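Local coordinates for protein lectin 2 (Agrocybe aegerita, PDB 4TQJ) that recognises non-reducing terminal N-acetylglucosamine as a fungal sugar-binding lectin, using a fold consistent with a beta-propeller, at residues K137-S142 and K158-D163; L117-D122 and R174-V179; T154-D159 and G204-A209; V75-A80 and A102-D107; N182-I187 and S198-D203. The protein carries 1 engineered substitution. One frame throughout, in Å; residues are numbered along the deposited sequence.

Interaction 1 of 5, residues K137-S142 and K158-D163; sequences KGVLVS and KDFGYD
Gly-138 and Gly-161 bring two backbones together, CA to CA 4.1 Å, where the chain enters strand 139-142 and where it loops back after strand 154-157. With no side chain on either glycine, main-chain atoms carry much of the contact: Gly-138 CA directs a C-H toward Asp-159 O at 3.5 Å, and Lys-137 O lies 3.6 Å from Lys-158 CA. A CB on Gly-161 would clash with Gly-138 N. The phi/psi of 145/-151° at Gly-138 is itself a glycine conformation, and Phe-160 and Gly-161 form a G1 beta bulge.

Among side chains, Val-139 is the main apolar participant. Its CG2, anti to the carbonyl carbon, touches Asp-159 O at 3.6 Å and reaches Phe-160 CB at 4.3 Å. Phe-160 N donates to Asp-159 OD1 (2.8 Å) in a bent bond, on the anti side of the carboxylate and well out of its plane. That carboxylate carbon also lies above one face of the Phe-160 ring, offset toward the rim.

Val-139 also packs on strand 130-134 and pairs through its backbone with strand 154-157, within one blade of the probable beta-propeller, while the Phe-160 ring crosses to Phe-196 and Ser-198 of strand 195-198, in the next.

Interaction 2 of 5, residues L117-D122 and R174-V179; sequences LRYLAD and RFLADV
Arg-174 meets strand 117-121 through both its side chain and its carbonyl. The Leu-117 CD1 methyl sits over one face of the guanidinium, 3.7 Å from Arg-174 NE, and also touches Arg-174 CB. A bend at chi3 (-68°) places NE beside that methyl, while the polar end continues to Phe-160, whose carbonyl O accepts from NH1. The Arg-174 carbonyl O takes a hydrogen bond of 2.8 Å from Tyr-119 OH. The hydroxyl approaches nearly head-on to the C=O, at 169°, and the acceptor lies in the plane of the Tyr-119 ring at its edge.

Leu-176 comes next, directed at the same strand. Its CD1 lies 3.7 Å from Tyr-119 CD2, the two side chains crossing obliquely, and 4.1 Å from Ala-121 CB. The strand axes run nearly parallel, 15° apart, at 9.5 Å. That separation exceeds backbone pairing distance, consistent with strands of two adjacent propeller blades, and Ile-5 of strand 4-5 packs against Tyr-119, Ala-121 and Leu-176.

The single tyrosine bond gives a buried phenol hydroxyl a backbone acceptor and links two blades that share no direct main-chain bond here; methyl contacts, one of them on a guanidinium face, make up the rest.

Interaction 3 of 5, residues T154-D159 and G204-A209; sequences TLVLKD and GTFAPA
Val-156 CG2 meets the Phe-206 ring at its edge, near the ring plane, 3.9 Å from CD2. The methyl lies between the backbone N and the carbonyl carbon, while CG1 (chi1 -54°) is anti to the carbonyl carbon; the two side chains cross at a slant. On the main chain, Val-156 O accepts 2.8 Å from a water, whose own oxygen accepts from Phe-206 N at 3.0 Å. This bridge spans a gap the two backbones do not close directly, Val-156 CA and Thr-205 CA being 6.5 Å apart.

Leu-157 follows, with CG anti to the backbone N (chi1 -173°). Its branches divide the work: CD1 lies against two carbonyls, Ala-207 O at 3.7 Å and Phe-206 O slightly farther, whereas CD2 faces Phe-206 CB. The leucine and phenylalanine side chains cross at about a right angle. Strand 154-157 is an outermost strand of its four-stranded sheet, and residues 204-209 form the loop leading into strand 210-213 of the next sheet, so the contact joins the outer parts of what are probably successive propeller blades. Leu-157 and Phe-206 both pack on Ile-187 as well.

Lys-158 centres an inverse gamma turn closed by a weak bond from Asp-159 N to Leu-157 O. Asp-159 OD2 approaches Ala-209 CB at 3.4 Å and also accepts from a second water, 2.7 Å away, which in turn accepts from Ala-209 N.

Interaction 4 of 5, residues V75-A80 and A102-D107; sequences VGFGNA and ANFGYD
The loop that follows strand 98-101, an outermost strand of its four-stranded sheet, hooks back onto the turn after strand 73-77, and the clasp is made by Tyr-106 and Asp-107 gripping Gly-78 and Asn-79. Two successive backbone bonds establish it. Tyr-106 N donates to Gly-78 O at 3.1 Å, and Asp-107 N donates to Asn-79 O at 2.7 Å. Gly-105 CA packs just beside the first bond, against Gly-78 O, and its lack of a side chain allows that approach.

The side chains at this end run alongside one another. Asn-79 CG is anti to the carbonyl carbon (chi1 -67°), which lays the amide beside Tyr-106, with Asn-79 OD1 3.5 Å from Tyr-106 CB. Asn-79 CB touches Asp-107 OD2 at 3.2 Å, the amide and carboxylate planes being 41° apart. The amide oxygen accepts a hydrogen bond from His-59 NE2. With the same FGYD sequence, this loop is probably the counterpart of residues 160-163 one blade further along the propeller, where the glycine likewise lies against the turn between two strands.

Toward the sheet, Phe-77 and Phe-104 lie side by side and point the same way. Phe-77 CD1 is 3.4 Å from Phe-104 O, which sits at the ring edge in its plane, and 3.7 Å from Phe-104 CB. The same carbonyl accepts from Arg-118 NH1. At the exposed margin Ala-102 CA offers a C-H to Ala-80 O, 3.5 Å away.

Interaction 5 of 5, residues N182-I187 and S198-D203; sequences NGHLDI and SRNNGD
Asn-200 reaches into the turn made by residues 182-186, and its side-chain atoms meet different neighbours. CB lies 3.0 Å from Leu-185 O and close to Asp-186 OD1. CG, anti to the backbone N (chi1 -176°), rests 3.6 Å from His-184 CB. At the tip the amide divides its roles: OD1 turns back to accept from Gly-202 N, an Asx turn, while ND2 donates to Leu-185 O at 2.9 Å, with that oxygen in the amide plane. Ile-123 O, from the preceding sheet's loops, is a second acceptor for ND2.

The Asn-200 backbone is held too. Its N donates to Asp-186 OD1 at 2.8 Å and 165°, on the anti side of the carboxylate and somewhat out of its plane. Its O receives Asn-182 ND2 at 2.9 Å, nearly straight onto the C=O. Asn-182 OD1 accepts from His-184 N, a second Asx turn, and Asn-182 O, in the imidazole plane, accepts from His-184 ND1. The ND1 bond helps hold the imidazole with Gly-202 CA over one face, offset toward the rim and 3.9 Å from the ring centroid, in a CH-pi contact.

Ile-187 and Ser-198 form an antiparallel hydrogen-bonded pair, with Ile-187 N to Ser-198 O at 3.0 Å. The whole is the open end of a beta-hairpin, consistent with a blade of an FG-GAP-like beta-propeller, latched by asparagine side chains beyond the last strand pair.

How the interactions relate
From the N terminus, interaction 4 closes first, a short loop within the sheet that runs from strand 60-64 to strand 98-101, before any other contact opens. Interaction 2 then starts at strand 117-121 and returns at 173-177, enclosing interaction 1, which folds the end of the sheet begun by strand 117-121 onto itself. Interaction 3 begins where interaction 1 ends, sharing Lys-158 and Asp-159, and crosses interaction 2 along the chain, reaching 204-209; interaction 5 falls wholly within its span. Interactions 2 and 3 thus tie that sheet to its successor near the inside and the outside. Leu-120 packing on Val-75 and Phe-77 links interactions 2 and 4, and Ala-177 O to Asp-186 N links interactions 2 and 5.

Interaction 1 of 5, residues K137-S142 and K158-D163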
# COMPACT_ATOMS: atom_id res chain seq x y z
N LYS A 137 31.52 -4.95 22.23
CA LYS A 137 32.71 -4.19 21.86
C LYS A 137 32.39 -2.96 21.01
O LYS A 137 33.28 -2.21 20.62
CB LYS A 137 33.71 -5.09 21.12
CG LYS A 137 34.20 -6.30 21.90
CD LYS A 137 35.27 -7.02 21.08
CE LYS A 137 35.44 -8.49 21.50
NZ LYS A 137 35.94 -8.64 22.89
N GLY A 138 31.12 -2.76 20.70
CA GLY A 138 30.74 -1.59 19.93
C GLY A 138 29.59 -1.86 19.00
O GLY A 138 28.74 -2.69 19.28
N VAL A 139 29.56 -1.13 17.89
CA VAL A 139 28.48 -1.25 16.92
C VAL A 139 28.86 -2.28 15.88
O VAL A 139 29.83 -2.10 15.14
CB VAL A 139 28.26 0.07 16.18
CG1 VAL A 139 27.11 -0.05 15.18
CG2 VAL A 139 28.02 1.19 17.17
N LEU A 140 28.11 -3.37 15.84
CA LEU A 140 28.32 -4.43 14.87
C LEU A 140 27.33 -4.25 13.74
O LEU A 140 26.14 -4.04 13.99
CB LEU A 140 28.09 -5.81 15.50
CG LEU A 140 29.18 -6.44 16.35
CD1 LEU A 140 30.49 -6.46 15.60
CD2 LEU A 140 29.33 -5.72 17.68
N VAL A 141 27.82 -4.31 12.51
CA VAL A 141 26.95 -4.23 11.34
C VAL A 141 27.14 -5.45 10.44
O VAL A 141 28.27 -5.88 10.19
CB VAL A 141 27.21 -2.94 10.54
CG1 VAL A 141 26.56 -3.01 9.17
CG2 VAL A 141 26.69 -1.73 11.30
N SER A 142 26.04 -6.01 9.97
CA SER A 142 26.10 -6.98 8.88
C SER A 142 25.38 -6.37 7.70
O SER A 142 24.18 -6.11 7.75
CB SER A 142 25.48 -8.32 9.25
OG SER A 142 25.06 -9.00 8.08
N LYS A 158 34.09 1.22 17.49
CA LYS A 158 34.37 0.76 18.85
C LYS A 158 33.91 1.76 19.91
O LYS A 158 34.72 2.37 20.62
CB LYS A 158 35.86 0.45 19.01
CG LYS A 158 36.37 -0.67 18.09
CD LYS A 158 37.76 -1.15 18.51
CE LYS A 158 38.25 -2.30 17.63
NZ LYS A 158 39.64 -2.73 17.99
N ASP A 159 32.59 1.91 20.02
CA ASP A 159 32.00 2.89 20.91
C ASP A 159 30.51 2.57 20.98
O ASP A 159 30.00 1.81 20.16
CB ASP A 159 32.19 4.29 20.36
CG ASP A 159 32.24 5.34 21.45
OD1 ASP A 159 31.79 5.07 22.60
OD2 ASP A 159 32.71 6.45 21.15
N PHE A 160 29.81 3.16 21.94
CA PHE A 160 28.38 2.92 22.13
C PHE A 160 28.04 1.47 22.51
O PHE A 160 26.92 1.02 22.31
CB PHE A 160 27.59 3.30 20.86
CG PHE A 160 27.78 4.73 20.45
CD1 PHE A 160 27.22 5.76 21.19
CD2 PHE A 160 28.51 5.04 19.31
CE1 PHE A 160 27.40 7.08 20.81
CE2 PHE A 160 28.70 6.36 18.93
CZ PHE A 160 28.14 7.38 19.68
N GLY A 161 29.00 0.74 23.08
CA GLY A 161 28.78 -0.64 23.45
C GLY A 161 28.75 -0.84 24.95
O GLY A 161 29.28 -0.02 25.70
N TYR A 162 28.14 -1.93 25.40
CA TYR A 162 28.11 -2.27 26.80
C TYR A 162 29.55 -2.24 27.35
O TYR A 162 29.80 -1.75 28.46
CB TYR A 162 27.48 -3.65 27.00
CG TYR A 162 27.21 -3.95 28.43
CD1 TYR A 162 25.97 -3.70 28.99
CD2 TYR A 162 28.21 -4.47 29.25
CE1 TYR A 162 25.71 -3.97 30.31
CE2 TYR A 162 27.97 -4.74 30.59
CZ TYR A 162 26.72 -4.49 31.11
OH TYR A 162 26.46 -4.75 32.44
N ASP A 163 30.49 -2.75 26.56
CA ASP A 163 31.90 -2.75 26.94
C ASP A 163 32.72 -1.85 26.01
O ASP A 163 33.84 -2.19 25.63
CB ASP A 163 32.43 -4.19 26.90
CG ASP A 163 33.69 -4.37 27.74
OD1 ASP A 163 33.80 -3.71 28.80
OD2 ASP A 163 34.55 -5.19 27.36

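Interaction 2 of 5, residues L117-D122 and R174-V179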
# COMPACT_ATOMS: atom_id res chain seq x y z
N LEU A 117 21.27 -3.55 22.03
CA LEU A 117 20.20 -3.11 21.14
C LEU A 117 20.46 -3.68 19.76
O LEU A 117 21.59 -3.66 19.29
CB LEU A 117 20.20 -1.58 21.03
CG LEU A 117 19.97 -0.84 22.35
CD1 LEU A 117 20.40 0.62 22.25
CD2 LEU A 117 18.51 -0.97 22.74
N ARG A 118 19.41 -4.17 19.11
CA ARG A 118 19.49 -4.64 17.73
C ARG A 118 18.43 -3.94 16.89
O ARG A 118 17.26 -3.97 17.23
CB ARG A 118 19.34 -6.16 17.67
CG ARG A 118 20.63 -6.91 18.02
CD ARG A 118 20.40 -8.35 18.49
NE ARG A 118 19.75 -8.41 19.80
CZ ARG A 118 19.40 -9.54 20.41
NH1 ARG A 118 19.66 -10.71 19.84
NH2 ARG A 118 18.82 -9.51 21.60
N TYR A 119 18.87 -3.31 15.81
CA TYR A 119 17.99 -2.55 14.91
C TYR A 119 18.15 -3.03 13.49
O TYR A 119 19.15 -3.67 13.14
CB TYR A 119 18.40 -1.07 14.91
CG TYR A 119 18.22 -0.31 16.20
CD1 TYR A 119 17.13 -0.52 17.03
CD2 TYR A 119 19.14 0.67 16.57
CE1 TYR A 119 16.98 0.21 18.22
CE2 TYR A 119 18.99 1.40 17.73
CZ TYR A 119 17.92 1.17 18.55
OH TYR A 119 17.78 1.92 19.70
N LEU A 120 17.17 -2.70 12.65
CA LEU A 120 17.26 -2.91 11.21
C LEU A 120 17.12 -1.57 10.52
O LEU A 120 16.16 -0.84 10.77
CB LEU A 120 16.15 -3.84 10.74
CG LEU A 120 16.24 -5.24 11.35
CD1 LEU A 120 14.88 -5.95 11.31
CD2 LEU A 120 17.34 -6.04 10.67
N ALA A 121 18.07 -1.24 9.65
CA ALA A 121 18.10 0.08 9.04
C ALA A 121 18.91 0.11 7.74
O ALA A 121 19.94 -0.55 7.63
CB ALA A 121 18.67 1.10 10.03
N ASP A 122 18.44 0.88 6.78
CA ASP A 122 19.12 1.08 5.51
C ASP A 122 20.20 2.14 5.66
O ASP A 122 20.08 3.24 5.14
CB ASP A 122 18.11 1.50 4.45
CG ASP A 122 18.73 1.63 3.06
OD1 ASP A 122 19.89 1.22 2.86
OD2 ASP A 122 18.02 2.14 2.17
N ARG A 174 20.45 5.22 22.87
CA ARG A 174 21.15 5.13 21.60
C ARG A 174 20.15 5.01 20.47
O ARG A 174 19.40 4.05 20.40
CB ARG A 174 22.13 3.95 21.61
CG ARG A 174 23.43 4.26 22.40
CD ARG A 174 24.15 2.98 22.83
NE ARG A 174 23.36 2.25 23.82
CZ ARG A 174 23.68 1.07 24.34
NH1 ARG A 174 24.78 0.44 23.95
NH2 ARG A 174 22.88 0.50 25.23
N PHE A 175 20.15 6.02 19.59
CA PHE A 175 19.18 6.12 18.51
C PHE A 175 19.91 6.24 17.17
O PHE A 175 21.11 6.46 17.13
CB PHE A 175 18.29 7.36 18.67
CG PHE A 175 17.52 7.44 19.97
CD1 PHE A 175 17.10 8.68 20.45
CD2 PHE A 175 17.18 6.30 20.68
CE1 PHE A 175 16.37 8.79 21.62
CE2 PHE A 175 16.44 6.40 21.86
CZ PHE A 175 16.04 7.65 22.32
N LEU A 176 19.16 6.11 16.08
CA LEU A 176 19.71 6.35 14.75
C LEU A 176 18.84 7.42 14.11
O LEU A 176 17.63 7.34 14.16
CB LEU A 176 19.67 5.07 13.92
CG LEU A 176 20.43 3.85 14.44
CD1 LEU A 176 20.07 2.61 13.59
CD2 LEU A 176 21.93 4.10 14.46
N ALA A 177 19.48 8.44 13.55
CA ALA A 177 18.75 9.54 12.92
C ALA A 177 19.71 10.31 12.04
O ALA A 177 20.90 10.34 12.30
CB ALA A 177 18.15 10.46 13.98
N ASP A 178 19.18 10.95 11.01
CA ASP A 178 20.02 11.82 10.21
C ASP A 178 20.10 13.19 10.88
O ASP A 178 19.14 13.96 10.84
CB ASP A 178 19.47 11.98 8.79
CG ASP A 178 20.40 12.75 7.89
OD1 ASP A 178 21.54 13.03 8.33
OD2 ASP A 178 20.01 13.08 6.76
N VAL A 179 21.24 13.46 11.51
CA VAL A 179 21.48 14.77 12.12
C VAL A 179 22.48 15.58 11.29
O VAL A 179 22.50 16.81 11.37
CB VAL A 179 22.00 14.64 13.56
CG1 VAL A 179 21.00 13.90 14.44
CG2 VAL A 179 23.34 13.93 13.60

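Interaction 3 of 5, residues T154-D159 and G204-A209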
# COMPACT_ATOMS: atom_id res chain seq x y z
N THR A 154 30.35 -7.33 11.50
CA THR A 154 31.61 -6.61 11.54
C THR A 154 31.57 -5.46 12.53
O THR A 154 30.63 -4.64 12.53
CB THR A 154 31.93 -6.06 10.13
OG1 THR A 154 32.05 -7.16 9.21
CG2 THR A 154 33.21 -5.29 10.15
N LEU A 155 32.59 -5.38 13.37
CA LEU A 155 32.69 -4.28 14.31
C LEU A 155 33.09 -3.06 13.50
O LEU A 155 34.22 -2.98 13.03
CB LEU A 155 33.73 -4.60 15.39
CG LEU A 155 33.94 -3.60 16.53
CD1 LEU A 155 32.65 -3.36 17.30
CD2 LEU A 155 35.02 -4.12 17.47
N VAL A 156 32.17 -2.12 13.32
CA VAL A 156 32.42 -0.95 12.48
C VAL A 156 32.75 0.31 13.28
O VAL A 156 33.24 1.30 12.71
CB VAL A 156 31.23 -0.66 11.54
CG1 VAL A 156 30.88 -1.88 10.73
CG2 VAL A 156 30.02 -0.15 12.33
N LEU A 157 32.48 0.27 14.58
CA LEU A 157 32.77 1.40 15.45
C LEU A 157 32.94 0.91 16.88
O LEU A 157 32.05 0.25 17.42
CB LEU A 157 31.64 2.43 15.38
CG LEU A 157 31.88 3.74 16.13
CD1 LEU A 157 32.99 4.54 15.45
CD2 LEU A 157 30.61 4.58 16.21
N LYS A 158 34.09 1.22 17.49
CA LYS A 158 34.37 0.76 18.85
C LYS A 158 33.91 1.76 19.91
O LYS A 158 34.72 2.37 20.62
CB LYS A 158 35.86 0.45 19.01
CG LYS A 158 36.37 -0.67 18.09
CD LYS A 158 37.76 -1.15 18.51
CE LYS A 158 38.25 -2.30 17.63
NZ LYS A 158 39.64 -2.73 17.99
N ASP A 159 32.59 1.91 20.02
CA ASP A 159 32.00 2.89 20.91
C ASP A 159 30.51 2.57 20.98
O ASP A 159 30.00 1.81 20.16
CB ASP A 159 32.19 4.29 20.36
CG ASP A 159 32.24 5.34 21.45
OD1 ASP A 159 31.79 5.07 22.60
OD2 ASP A 159 32.71 6.45 21.15
N GLY A 204 29.00 2.82 4.59
CA GLY A 204 29.07 1.73 5.53
C GLY A 204 30.06 1.98 6.66
O GLY A 204 30.39 1.05 7.40
N THR A 205 30.54 3.22 6.78
CA THR A 205 31.39 3.59 7.92
C THR A 205 30.83 4.75 8.76
O THR A 205 30.08 5.60 8.27
CB THR A 205 32.85 3.92 7.50
OG1 THR A 205 32.90 5.21 6.86
CG2 THR A 205 33.39 2.86 6.55
N PHE A 206 31.20 4.77 10.03
CA PHE A 206 30.83 5.84 10.95
C PHE A 206 32.08 6.52 11.47
O PHE A 206 33.04 5.86 11.84
CB PHE A 206 30.04 5.29 12.14
CG PHE A 206 28.70 4.71 11.78
CD1 PHE A 206 27.58 5.53 11.72
CD2 PHE A 206 28.55 3.36 11.54
CE1 PHE A 206 26.34 5.01 11.41
CE2 PHE A 206 27.32 2.83 11.23
CZ PHE A 206 26.21 3.66 11.16
N ALA A 207 32.06 7.85 11.49
CA ALA A 207 33.14 8.62 12.09
C ALA A 207 33.22 8.40 13.60
O ALA A 207 32.25 7.93 14.22
CB ALA A 207 32.96 10.09 11.80
N PRO A 208 34.37 8.71 14.21
CA PRO A 208 34.48 8.64 15.66
C PRO A 208 33.44 9.54 16.35
O PRO A 208 33.11 10.61 15.83
CB PRO A 208 35.90 9.14 15.92
CG PRO A 208 36.65 8.67 14.71
CD PRO A 208 35.69 8.89 13.57
N ALA A 209 32.94 9.10 17.50
CA ALA A 209 31.95 9.86 18.24
C ALA A 209 32.48 11.23 18.65
O ALA A 209 33.65 11.38 19.00
CB ALA A 209 31.46 9.10 19.45
O HOH W 1 33.22 2.63 10.26
O HOH W 2 33.86 6.57 18.76

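Interaction 4 of 5, residues V75-A80 and A102-D107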
# COMPACT_ATOMS: atom_id res chain seq x y z
N VAL A 75 11.12 -10.05 10.81
CA VAL A 75 12.49 -10.36 11.20
C VAL A 75 12.54 -10.68 12.69
O VAL A 75 12.04 -9.92 13.52
CB VAL A 75 13.44 -9.20 10.91
CG1 VAL A 75 14.86 -9.61 11.22
CG2 VAL A 75 13.31 -8.71 9.47
N GLY A 76 13.13 -11.83 13.02
CA GLY A 76 13.26 -12.25 14.39
C GLY A 76 14.71 -12.53 14.74
O GLY A 76 15.41 -13.23 13.99
N PHE A 77 15.17 -11.97 15.85
CA PHE A 77 16.50 -12.26 16.36
C PHE A 77 16.34 -13.37 17.39
O PHE A 77 16.03 -13.10 18.55
CB PHE A 77 17.14 -11.01 17.00
CG PHE A 77 17.45 -9.92 16.01
CD1 PHE A 77 18.75 -9.73 15.55
CD2 PHE A 77 16.45 -9.09 15.53
CE1 PHE A 77 19.05 -8.73 14.64
CE2 PHE A 77 16.74 -8.08 14.61
CZ PHE A 77 18.04 -7.91 14.16
N GLY A 78 16.53 -14.61 16.94
CA GLY A 78 16.33 -15.78 17.78
C GLY A 78 17.57 -16.17 18.56
O GLY A 78 18.41 -15.32 18.86
N ASN A 79 17.68 -17.45 18.91
CA ASN A 79 18.82 -17.95 19.67
C ASN A 79 20.06 -18.14 18.79
O ASN A 79 21.15 -17.68 19.13
CB ASN A 79 18.48 -19.27 20.36
CG ASN A 79 17.44 -19.11 21.45
OD1 ASN A 79 17.45 -18.13 22.20
ND2 ASN A 79 16.52 -20.07 21.55
N ALA A 80 19.87 -18.79 17.65
CA ALA A 80 21.00 -19.18 16.80
C ALA A 80 21.29 -18.16 15.71
O ALA A 80 22.27 -18.29 14.97
CB ALA A 80 20.75 -20.55 16.19
N ALA A 102 23.96 -16.43 11.11
CA ALA A 102 24.29 -17.02 12.39
C ALA A 102 24.99 -16.02 13.31
O ALA A 102 26.08 -16.27 13.82
CB ALA A 102 25.16 -18.27 12.19
N ASN A 103 24.35 -14.87 13.54
CA ASN A 103 24.87 -13.85 14.45
C ASN A 103 23.71 -13.06 15.06
O ASN A 103 22.56 -13.24 14.66
CB ASN A 103 25.81 -12.89 13.71
CG ASN A 103 27.12 -13.56 13.28
OD1 ASN A 103 27.20 -14.14 12.20
ND2 ASN A 103 28.14 -13.45 14.11
N PHE A 104 24.01 -12.18 16.02
CA PHE A 104 23.00 -11.30 16.62
C PHE A 104 21.93 -12.10 17.36
O PHE A 104 20.80 -11.63 17.54
CB PHE A 104 22.35 -10.40 15.57
CG PHE A 104 23.33 -9.47 14.88
CD1 PHE A 104 23.79 -8.31 15.50
CD2 PHE A 104 23.78 -9.74 13.60
CE1 PHE A 104 24.69 -7.46 14.85
CE2 PHE A 104 24.67 -8.90 12.95
CZ PHE A 104 25.12 -7.76 13.58
N GLY A 105 22.28 -13.30 17.80
CA GLY A 105 21.36 -14.14 18.54
C GLY A 105 21.76 -14.30 19.99
O GLY A 105 22.88 -13.97 20.40
N TYR A 106 20.83 -14.82 20.79
CA TYR A 106 21.07 -15.09 22.20
C TYR A 106 22.21 -16.09 22.37
O TYR A 106 23.03 -15.95 23.29
CB TYR A 106 19.80 -15.65 22.83
CG TYR A 106 19.87 -15.75 24.32
CD1 TYR A 106 19.39 -14.73 25.13
CD2 TYR A 106 20.41 -16.88 24.93
CE1 TYR A 106 19.45 -14.82 26.50
CE2 TYR A 106 20.48 -16.98 26.30
CZ TYR A 106 20.00 -15.95 27.08
OH TYR A 106 20.06 -16.05 28.45
N ASP A 107 22.25 -17.10 21.51
CA ASP A 107 23.28 -18.13 21.54
C ASP A 107 24.38 -17.87 20.51
O ASP A 107 25.45 -18.45 20.58
CB ASP A 107 22.68 -19.52 21.28
CG ASP A 107 21.79 -20.01 22.40
OD1 ASP A 107 22.11 -19.77 23.57
OD2 ASP A 107 20.76 -20.64 22.09

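Interaction 5 of 5, residues N182-I187 and S198-D203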
# COMPACT_ATOMS: atom_id res chain seq x y z
N ASN A 182 22.93 14.47 5.55
CA ASN A 182 23.38 13.83 4.31
C ASN A 182 22.49 12.69 3.85
O ASN A 182 22.88 11.89 3.01
CB ASN A 182 24.84 13.36 4.43
CG ASN A 182 24.99 12.15 5.34
OD1 ASN A 182 24.07 11.79 6.06
ND2 ASN A 182 26.16 11.53 5.32
N GLY A 183 21.28 12.63 4.40
CA GLY A 183 20.30 11.64 4.01
C GLY A 183 20.49 10.28 4.68
O GLY A 183 19.59 9.44 4.63
N HIS A 184 21.65 10.07 5.29
CA HIS A 184 21.99 8.80 5.91
C HIS A 184 21.80 8.83 7.42
O HIS A 184 21.98 9.87 8.06
CB HIS A 184 23.43 8.41 5.57
CG HIS A 184 23.63 7.99 4.15
ND1 HIS A 184 23.45 8.85 3.08
CD2 HIS A 184 23.99 6.80 3.61
CE1 HIS A 184 23.69 8.21 1.95
NE2 HIS A 184 24.03 6.96 2.25
N LEU A 185 21.45 7.68 8.00
CA LEU A 185 21.20 7.59 9.44
C LEU A 185 22.48 7.64 10.27
O LEU A 185 23.36 6.79 10.11
CB LEU A 185 20.45 6.31 9.76
CG LEU A 185 19.01 6.24 9.26
CD1 LEU A 185 18.43 4.87 9.53
CD2 LEU A 185 18.16 7.32 9.92
N ASP A 186 22.58 8.61 11.17
CA ASP A 186 23.74 8.70 12.06
C ASP A 186 23.44 8.04 13.40
O ASP A 186 22.30 7.68 13.67
CB ASP A 186 24.12 10.16 12.27
CG ASP A 186 24.17 10.91 10.96
OD1 ASP A 186 24.89 10.45 10.06
OD2 ASP A 186 23.45 11.93 10.83
N ILE A 187 24.48 7.86 14.22
CA ILE A 187 24.31 7.35 15.57
C ILE A 187 24.20 8.53 16.54
O ILE A 187 25.05 9.42 16.55
CB ILE A 187 25.49 6.45 15.99
CG1 ILE A 187 25.51 5.15 15.17
CG2 ILE A 187 25.41 6.15 17.50
CD1 ILE A 187 26.75 4.28 15.38
N SER A 198 27.88 9.99 15.98
CA SER A 198 28.82 9.42 15.04
C SER A 198 28.22 9.51 13.66
O SER A 198 27.20 8.86 13.38
CB SER A 198 29.12 7.96 15.34
OG SER A 198 30.08 7.87 16.37
N ARG A 199 28.85 10.30 12.80
CA ARG A 199 28.32 10.58 11.48
C ARG A 199 28.40 9.34 10.61
O ARG A 199 29.44 8.68 10.56
CB ARG A 199 29.12 11.69 10.80
CG ARG A 199 29.55 12.80 11.74
CD ARG A 199 30.59 13.71 11.10
NE ARG A 199 29.98 14.65 10.17
CZ ARG A 199 29.41 15.79 10.53
NH1 ARG A 199 29.38 16.14 11.82
NH2 ARG A 199 28.87 16.58 9.61
N ASN A 200 27.31 9.04 9.93
CA ASN A 200 27.30 8.03 8.90
C ASN A 200 27.93 8.62 7.65
O ASN A 200 27.42 9.59 7.10
CB ASN A 200 25.86 7.61 8.62
CG ASN A 200 25.75 6.48 7.62
OD1 ASN A 200 26.56 6.36 6.71
ND2 ASN A 200 24.74 5.66 7.79
N ASN A 201 29.06 8.07 7.23
CA ASN A 201 29.77 8.64 6.09
C ASN A 201 29.07 8.44 4.76
O ASN A 201 29.26 9.23 3.83
CB ASN A 201 31.22 8.14 6.05
CG ASN A 201 32.07 8.74 7.14
OD1 ASN A 201 32.04 9.96 7.36
ND2 ASN A 201 32.82 7.91 7.85
N GLY A 202 28.24 7.40 4.68
CA GLY A 202 27.53 7.07 3.46
C GLY A 202 27.92 5.71 2.92
O GLY A 202 27.15 5.05 2.20
N ASP A 203 29.11 5.26 3.30
CA ASP A 203 29.75 4.11 2.67
C ASP A 203 29.87 2.90 3.59
O ASP A 203 30.76 2.06 3.41
CB ASP A 203 31.14 4.50 2.19
CG ASP A 203 31.96 5.18 3.28
OD1 ASP A 203 31.76 4.82 4.47
OD2 ASP A 203 32.77 6.07 2.97
O HOH W 3 27.94 11.95 3.07
O HOH W 4 25.28 5.96 0.20